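Local atomic coordinates of alpha-fucosidase GH29 (Fusarium graminearum, PDB entry 4PSR), a protein that hydrolyses alpha-L-fucosides as a GH29 glycoside hydrolase, probably including the alpha-1,6-linked fucose on the reducing-end N-acetylglucosamine of glycoprotein glycans. Residues G264-H276 with N280-P292. Residues are numbered along the deposited sequence; the frame is centred on the assembly and turned at random. Where two conformers were deposited one is given.
Sequences GKEVVTTYKHHDH and NTSAVDDWERGGP. With NA (sodium ion), chain J; NAG (2-acetamido-2-deoxy-beta-D-glucopyranose), chain C; FUL (beta-L-fucopyranose), chain M; TRS (2-amino-2-hydroxymethyl-propane-1,3-diol), chain H.
In one of its two conformers, His-273 lies flat on the indole of Trp-287: its ring centroid is 3.8 Å from that of the six-membered ring, with planes only 14° apart. Pro-292 CB packs on the opposite indole face. At the imidazole edge of this conformer, in the ring plane, Asp-285 OD2 approaches CD2 of His-273, while OD1 of Asp-285 receives a weak hydrogen bond from Tyr-271 OH (2.8 Å). Tyrosine ring and carboxylate are nearly perpendicular (89°); chi1 of 71° puts CG between the backbone N and the carbonyl carbon, and from there the ring runs alongside Asp-285. A Tris molecule, probably from the crystallisation liquor, bridges this polar cluster: its N donates to Tyr-271 OH and its O2 to Asp-285 OD2 (2.6 Å).

The backbones pair in parallel register, Thr-270 with Val-284. Val-284 N reaches Thr-269 O at 2.9 Å, and Tyr-271 N returns to Val-284 O at 3.1 Å; Asp-286 N to Tyr-271 O follows. Just past strand 268-272, His-273 N meets Asp-286 O from above the carbonyl plane. A water joins Thr-270 OG1 to Asp-286 OD1.

Bent at chi2 and chi4, Lys-272 runs alongside Asp-286; its NZ donates a hydrogen bond to fucose O5 (2.9 Å) and forms a salt bridge with Asp-226. Lys-272 is thus this enzyme's contribution to the fucose site, whereas adjacent parallel strands with C-terminal ends toward the ligand are characteristic of the TIM barrel.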
loop_
_atom_site.group_PDB
_atom_site.type_symbol
_atom_site.label_atom_id
_atom_site.label_comp_id
_atom_site.label_asym_id
_atom_site.label_seq_id
_atom_site.Cartn_x
_atom_site.Cartn_y
_atom_site.Cartn_z
ATOM N N GLY A 264 -11.216 -17.217 13.411
ATOM C CA GLY A 264 -10.094 -18.062 13.033
ATOM C C GLY A 264 -9.266 -17.517 11.883
ATOM O O GLY A 264 -8.741 -18.280 11.080
ATOM N N LYS A 265 -9.172 -16.194 11.824
ATOM C CA LYS A 265 -8.518 -15.478 10.731
ATOM C C LYS A 265 -7.458 -14.559 11.296
ATOM O O LYS A 265 -7.611 -14.032 12.392
ATOM C CB LYS A 265 -9.512 -14.568 9.992
ATOM C CG LYS A 265 -10.660 -15.280 9.366
ATOM C CD LYS A 265 -11.082 -14.632 8.070
ATOM C CE LYS A 265 -11.800 -13.313 8.274
ATOM N NZ LYS A 265 -12.385 -12.882 6.981
ATOM N N GLU A 266 -6.406 -14.339 10.532
ATOM C CA GLU A 266 -5.390 -13.343 10.832
ATOM C C GLU A 266 -5.753 -12.073 10.086
ATOM O O GLU A 266 -5.646 -12.015 8.866
ATOM C CB GLU A 266 -4.015 -13.819 10.393
ATOM C CG GLU A 266 -3.525 -15.051 11.115
ATOM C CD GLU A 266 -2.311 -15.599 10.438
ATOM O OE1 GLU A 266 -1.205 -15.533 11.010
ATOM O OE2 GLU A 266 -2.460 -16.064 9.286
ATOM N N VAL A 267 -6.205 -11.068 10.822
ATOM C CA VAL A 267 -6.720 -9.842 10.222
ATOM C C VAL A 267 -5.684 -8.748 10.282
ATOM O O VAL A 267 -4.723 -8.796 11.065
ATOM C CB VAL A 267 -8.058 -9.371 10.855
ATOM C CG1 VAL A 267 -9.090 -10.476 10.713
ATOM C CG2 VAL A 267 -7.888 -8.923 12.337
ATOM N N VAL A 268 -5.875 -7.748 9.435
ATOM C CA VAL A 268 -4.950 -6.623 9.310
ATOM C C VAL A 268 -5.709 -5.321 9.358
ATOM O O VAL A 268 -6.788 -5.197 8.776
ATOM C CB VAL A 268 -4.215 -6.686 7.961
ATOM C CG1 VAL A 268 -3.300 -5.486 7.730
ATOM C CG2 VAL A 268 -3.428 -7.980 7.861
ATOM N N THR A 269 -5.167 -4.309 10.050
ATOM C CA THR A 269 -5.670 -2.961 9.856
ATOM C C THR A 269 -4.532 -2.012 9.481
ATOM O O THR A 269 -3.396 -2.166 9.956
ATOM C CB THR A 269 -6.476 -2.455 11.086
ATOM O OG1 THR A 269 -7.228 -1.290 10.744
ATOM C CG2 THR A 269 -5.571 -2.160 12.284
ATOM N N THR A 270 -4.811 -1.118 8.544
ATOM C CA THR A 270 -3.827 -0.157 8.053
ATOM C C THR A 270 -4.240 1.269 8.449
ATOM O O THR A 270 -5.422 1.544 8.739
ATOM C CB THR A 270 -3.620 -0.215 6.497
ATOM O OG1 THR A 270 -4.762 0.347 5.842
ATOM C CG2 THR A 270 -3.393 -1.630 5.984
ATOM N N TYR A 271 -3.271 2.163 8.495
ATOM C CA TYR A 271 -3.549 3.562 8.816
ATOM C C TYR A 271 -2.476 4.389 8.108
ATOM O O TYR A 271 -1.410 3.847 7.768
ATOM C CB TYR A 271 -3.608 3.825 10.337
ATOM C CG TYR A 271 -2.254 3.737 10.981
ATOM C CD1 TYR A 271 -1.515 2.557 10.976
ATOM C CD2 TYR A 271 -1.696 4.872 11.569
ATOM C CE1 TYR A 271 -0.262 2.506 11.511
ATOM C CE2 TYR A 271 -0.435 4.833 12.114
ATOM C CZ TYR A 271 0.279 3.656 12.089
ATOM O OH TYR A 271 1.563 3.637 12.611
ATOM N N LYS A 272 -2.744 5.670 7.868
ATOM C CA LYS A 272 -1.783 6.491 7.110
ATOM C C LYS A 272 -0.483 6.676 7.902
ATOM O O LYS A 272 -0.510 6.926 9.094
ATOM C CB LYS A 272 -2.383 7.823 6.676
ATOM C CG LYS A 272 -3.519 7.673 5.690
ATOM C CD LYS A 272 -3.036 7.078 4.349
ATOM C CE LYS A 272 -4.129 7.008 3.297
ATOM N NZ LYS A 272 -4.475 8.359 2.804
ATOM N N HIS A 273 0.643 6.546 7.204
ATOM C CA HIS A 273 1.981 6.543 7.799
ATOM C C HIS A 273 2.241 7.713 8.735
ATOM O O HIS A 273 2.814 7.537 9.798
ATOM C CB HIS A 273 3.042 6.498 6.678
ATOM C CG HIS A 273 4.448 6.737 7.150
ATOM N ND1 HIS A 273 5.205 7.808 6.728
ATOM C CD2 HIS A 273 5.231 6.030 7.997
ATOM C CE1 HIS A 273 6.397 7.755 7.299
ATOM N NE2 HIS A 273 6.440 6.690 8.076
ATOM N N HIS A 274 1.811 8.888 8.328
ATOM C CA HIS A 274 2.095 10.131 9.069
ATOM C C HIS A 274 1.162 10.322 10.270
ATOM O O HIS A 274 1.412 11.149 11.139
ATOM C CB HIS A 274 1.973 11.309 8.123
ATOM C CG HIS A 274 0.583 11.546 7.618
ATOM N ND1 HIS A 274 -0.303 12.391 8.254
ATOM C CD2 HIS A 274 -0.075 11.051 6.542
ATOM C CE1 HIS A 274 -1.443 12.417 7.585
ATOM N NE2 HIS A 274 -1.329 11.618 6.541
ATOM N N ASP A 275 0.087 9.553 10.309
ATOM C CA ASP A 275 -0.935 9.650 11.347
ATOM C C ASP A 275 -0.440 8.923 12.599
ATOM O O ASP A 275 0.277 7.905 12.541
ATOM C CB ASP A 275 -2.223 9.005 10.779
ATOM C CG ASP A 275 -3.489 9.246 11.604
ATOM O OD1 ASP A 275 -3.419 9.476 12.836
ATOM O OD2 ASP A 275 -4.580 9.252 10.970
ATOM N N HIS A 276 -0.793 9.458 13.769
ATOM C CA HIS A 276 -0.357 8.897 15.037
ATOM C C HIS A 276 -1.468 8.081 15.703
ATOM O O HIS A 276 -1.337 7.628 16.831
ATOM C CB HIS A 276 0.102 10.030 15.975
ATOM C CG HIS A 276 1.248 10.825 15.436
ATOM N ND1 HIS A 276 2.531 10.329 15.371
ATOM C CD2 HIS A 276 1.299 12.073 14.920
ATOM C CE1 HIS A 276 3.328 11.244 14.848
ATOM N NE2 HIS A 276 2.604 12.309 14.558
ATOM N N ASN A 280 2.475 1.114 15.106
ATOM C CA ASN A 280 3.069 0.204 14.132
ATOM C C ASN A 280 3.444 -1.127 14.762
ATOM O O ASN A 280 3.978 -2.002 14.072
ATOM C CB ASN A 280 4.251 0.892 13.443
ATOM C CG ASN A 280 5.337 1.295 14.398
ATOM O OD1 ASN A 280 5.630 0.605 15.336
ATOM N ND2 ASN A 280 5.947 2.433 14.133
ATOM N N THR A 281 3.140 -1.313 16.049
ATOM C CA THR A 281 3.190 -2.623 16.680
ATOM C C THR A 281 2.072 -3.561 16.216
ATOM O O THR A 281 2.283 -4.776 16.128
ATOM C CB THR A 281 3.022 -2.454 18.182
ATOM O OG1 THR A 281 1.887 -1.625 18.374
ATOM C CG2 THR A 281 4.237 -1.784 18.775
ATOM N N SER A 282 0.901 -2.995 15.886
ATOM C CA SER A 282 -0.266 -3.828 15.633
ATOM C C SER A 282 -1.015 -3.476 14.353
ATOM O O SER A 282 -1.863 -4.257 13.910
ATOM C CB SER A 282 -1.215 -3.794 16.846
ATOM O OG SER A 282 -1.670 -2.514 17.072
ATOM N N ALA A 283 -0.722 -2.317 13.783
ATOM C CA ALA A 283 -1.341 -1.845 12.538
ATOM C C ALA A 283 -0.247 -1.602 11.517
ATOM O O ALA A 283 0.904 -1.333 11.880
ATOM C CB ALA A 283 -2.136 -0.569 12.784
ATOM N N VAL A 284 -0.584 -1.719 10.239
ATOM C CA VAL A 284 0.363 -1.567 9.146
ATOM C C VAL A 284 0.361 -0.139 8.632
ATOM O O VAL A 284 -0.698 0.412 8.314
ATOM C CB VAL A 284 0.025 -2.569 8.002
ATOM C CG1 VAL A 284 0.968 -2.376 6.823
ATOM C CG2 VAL A 284 0.110 -3.981 8.529
ATOM N N ASP A 285 1.538 0.474 8.549
ATOM C CA ASP A 285 1.679 1.833 8.019
ATOM C C ASP A 285 1.398 1.858 6.529
ATOM O O ASP A 285 1.946 1.034 5.766
ATOM C CB ASP A 285 3.123 2.367 8.205
ATOM C CG ASP A 285 3.492 2.692 9.637
ATOM O OD1 ASP A 285 2.823 2.249 10.582
ATOM O OD2 ASP A 285 4.549 3.355 9.771
ATOM N N ASP A 286 0.571 2.809 6.094
ATOM C CA ASP A 286 0.201 2.977 4.687
ATOM C C ASP A 286 0.810 4.281 4.198
ATOM O O ASP A 286 0.397 5.388 4.579
ATOM C CB ASP A 286 -1.324 2.981 4.576
ATOM C CG ASP A 286 -1.807 3.080 3.175
ATOM O OD1 ASP A 286 -2.850 3.767 2.960
ATOM O OD2 ASP A 286 -1.198 2.467 2.279
ATOM N N TRP A 287 1.863 4.167 3.410
ATOM C CA TRP A 287 2.598 5.325 2.938
ATOM C C TRP A 287 1.885 6.073 1.857
ATOM O O TRP A 287 1.113 5.490 1.081
ATOM C CB TRP A 287 3.947 4.869 2.391
ATOM C CG TRP A 287 4.946 4.615 3.467
ATOM C CD1 TRP A 287 4.909 3.632 4.396
ATOM C CD2 TRP A 287 6.123 5.377 3.739
ATOM N NE1 TRP A 287 5.993 3.719 5.233
ATOM C CE2 TRP A 287 6.751 4.792 4.851
ATOM C CE3 TRP A 287 6.709 6.502 3.148
ATOM C CZ2 TRP A 287 7.947 5.287 5.387
ATOM C CZ3 TRP A 287 7.884 7.003 3.697
ATOM C CH2 TRP A 287 8.494 6.390 4.787
ATOM N N GLU A 288 2.204 7.367 1.768
ATOM C CA GLU A 288 1.691 8.235 0.715
ATOM C C GLU A 288 2.041 7.685 -0.661
ATOM O O GLU A 288 3.015 6.973 -0.823
ATOM C CB GLU A 288 2.287 9.643 0.872
ATOM C CG GLU A 288 3.790 9.713 0.691
ATOM C CD GLU A 288 4.402 10.940 1.356
ATOM O OE1 GLU A 288 3.757 12.012 1.346
ATOM O OE2 GLU A 288 5.522 10.822 1.901
ATOM N N ARG A 289 1.265 8.078 -1.666
ATOM C CA ARG A 289 1.456 7.573 -3.025
ATOM C C ARG A 289 2.907 7.697 -3.517
ATOM O O ARG A 289 3.562 8.725 -3.346
ATOM C CB ARG A 289 0.494 8.292 -3.959
ATOM C CG ARG A 289 0.314 7.625 -5.296
ATOM C CD ARG A 289 -0.704 8.400 -6.065
ATOM N NE ARG A 289 -0.880 7.859 -7.396
ATOM C CZ ARG A 289 -1.774 8.333 -8.251
ATOM N NH1 ARG A 289 -2.549 9.344 -7.873
ATOM N NH2 ARG A 289 -1.893 7.785 -9.452
ATOM N N GLY A 290 3.412 6.625 -4.115
ATOM C CA GLY A 290 4.817 6.552 -4.487
ATOM C C GLY A 290 5.595 5.687 -3.517
ATOM O O GLY A 290 6.610 5.094 -3.896
ATOM N N GLY A 291 5.140 5.632 -2.258
ATOM C CA GLY A 291 5.844 4.911 -1.208
ATOM C C GLY A 291 7.154 5.544 -0.753
ATOM O O GLY A 291 7.513 6.637 -1.195
ATOM N N PRO A 292 7.899 4.851 0.100
ATOM C CA PRO A 292 9.188 5.346 0.598
ATOM C C PRO A 292 10.292 5.308 -0.469
ATOM O O PRO A 292 10.249 4.511 -1.401
ATOM C CB PRO A 292 9.514 4.366 1.731
ATOM C CG PRO A 292 8.883 3.072 1.254
ATOM C CD PRO A 292 7.598 3.502 0.622
HETATM NA NA NA J . 2.415 -6.727 17.327
HETATM C C1 NAG C . 7.054 2.988 14.962
HETATM C C2 NAG C . 8.112 3.715 14.174
HETATM C C3 NAG C . 9.200 4.202 15.126
HETATM C C4 NAG C . 8.590 5.025 16.259
HETATM C C5 NAG C . 7.438 4.263 16.910
HETATM C C6 NAG C . 6.691 5.069 17.949
HETATM C C7 NAG C . 8.734 3.253 11.845
HETATM C C8 NAG C . 9.302 2.252 10.896
HETATM N N2 NAG C . 8.666 2.871 13.124
HETATM O O3 NAG C . 10.128 4.987 14.389
HETATM O O4 NAG C . 9.551 5.257 17.289
HETATM O O5 NAG C . 6.481 3.877 15.911
HETATM O O6 NAG C . 6.026 6.168 17.348
HETATM O O7 NAG C . 8.345 4.353 11.467
HETATM C C1 FUL M . -6.600 10.472 1.059
HETATM C C2 FUL M . -8.044 10.868 0.825
HETATM O O2 FUL M . -8.324 12.203 1.276
HETATM C C3 FUL M . -8.271 10.750 -0.659
HETATM O O3 FUL M . -9.580 11.181 -0.957
HETATM C C4 FUL M . -8.060 9.305 -1.034
HETATM O O4 FUL M . -9.051 8.503 -0.398
HETATM C C5 FUL M . -6.659 8.876 -0.619
HETATM C C6 FUL M . -6.386 7.411 -0.887
HETATM O O5 FUL M . -6.406 9.109 0.764
HETATM O O1 FUL M . -6.307 10.647 2.422
HETATM C C TRS H . 4.040 6.519 12.750
HETATM C C1 TRS H . 3.994 6.172 14.231
HETATM C C2 TRS H . 5.107 5.693 12.037
HETATM C C3 TRS H . 4.279 8.028 12.603
HETATM N N TRS H . 2.710 6.207 12.195
HETATM O O1 TRS H . 2.826 6.770 14.757
HETATM O O2 TRS H . 4.887 4.292 12.201
HETATM O O3 TRS H . 5.591 8.387 12.984
HETATM O O HOH W 1 -2.843 -5.379 11.503
HETATM O O HOH W 2 -4.431 3.033 5.409
HETATM O O HOH W 3 3.396 -7.134 15.074
HETATM O O HOH W 4 2.785 -8.993 17.984
HETATM O O HOH W 5 4.541 -6.059 18.343
#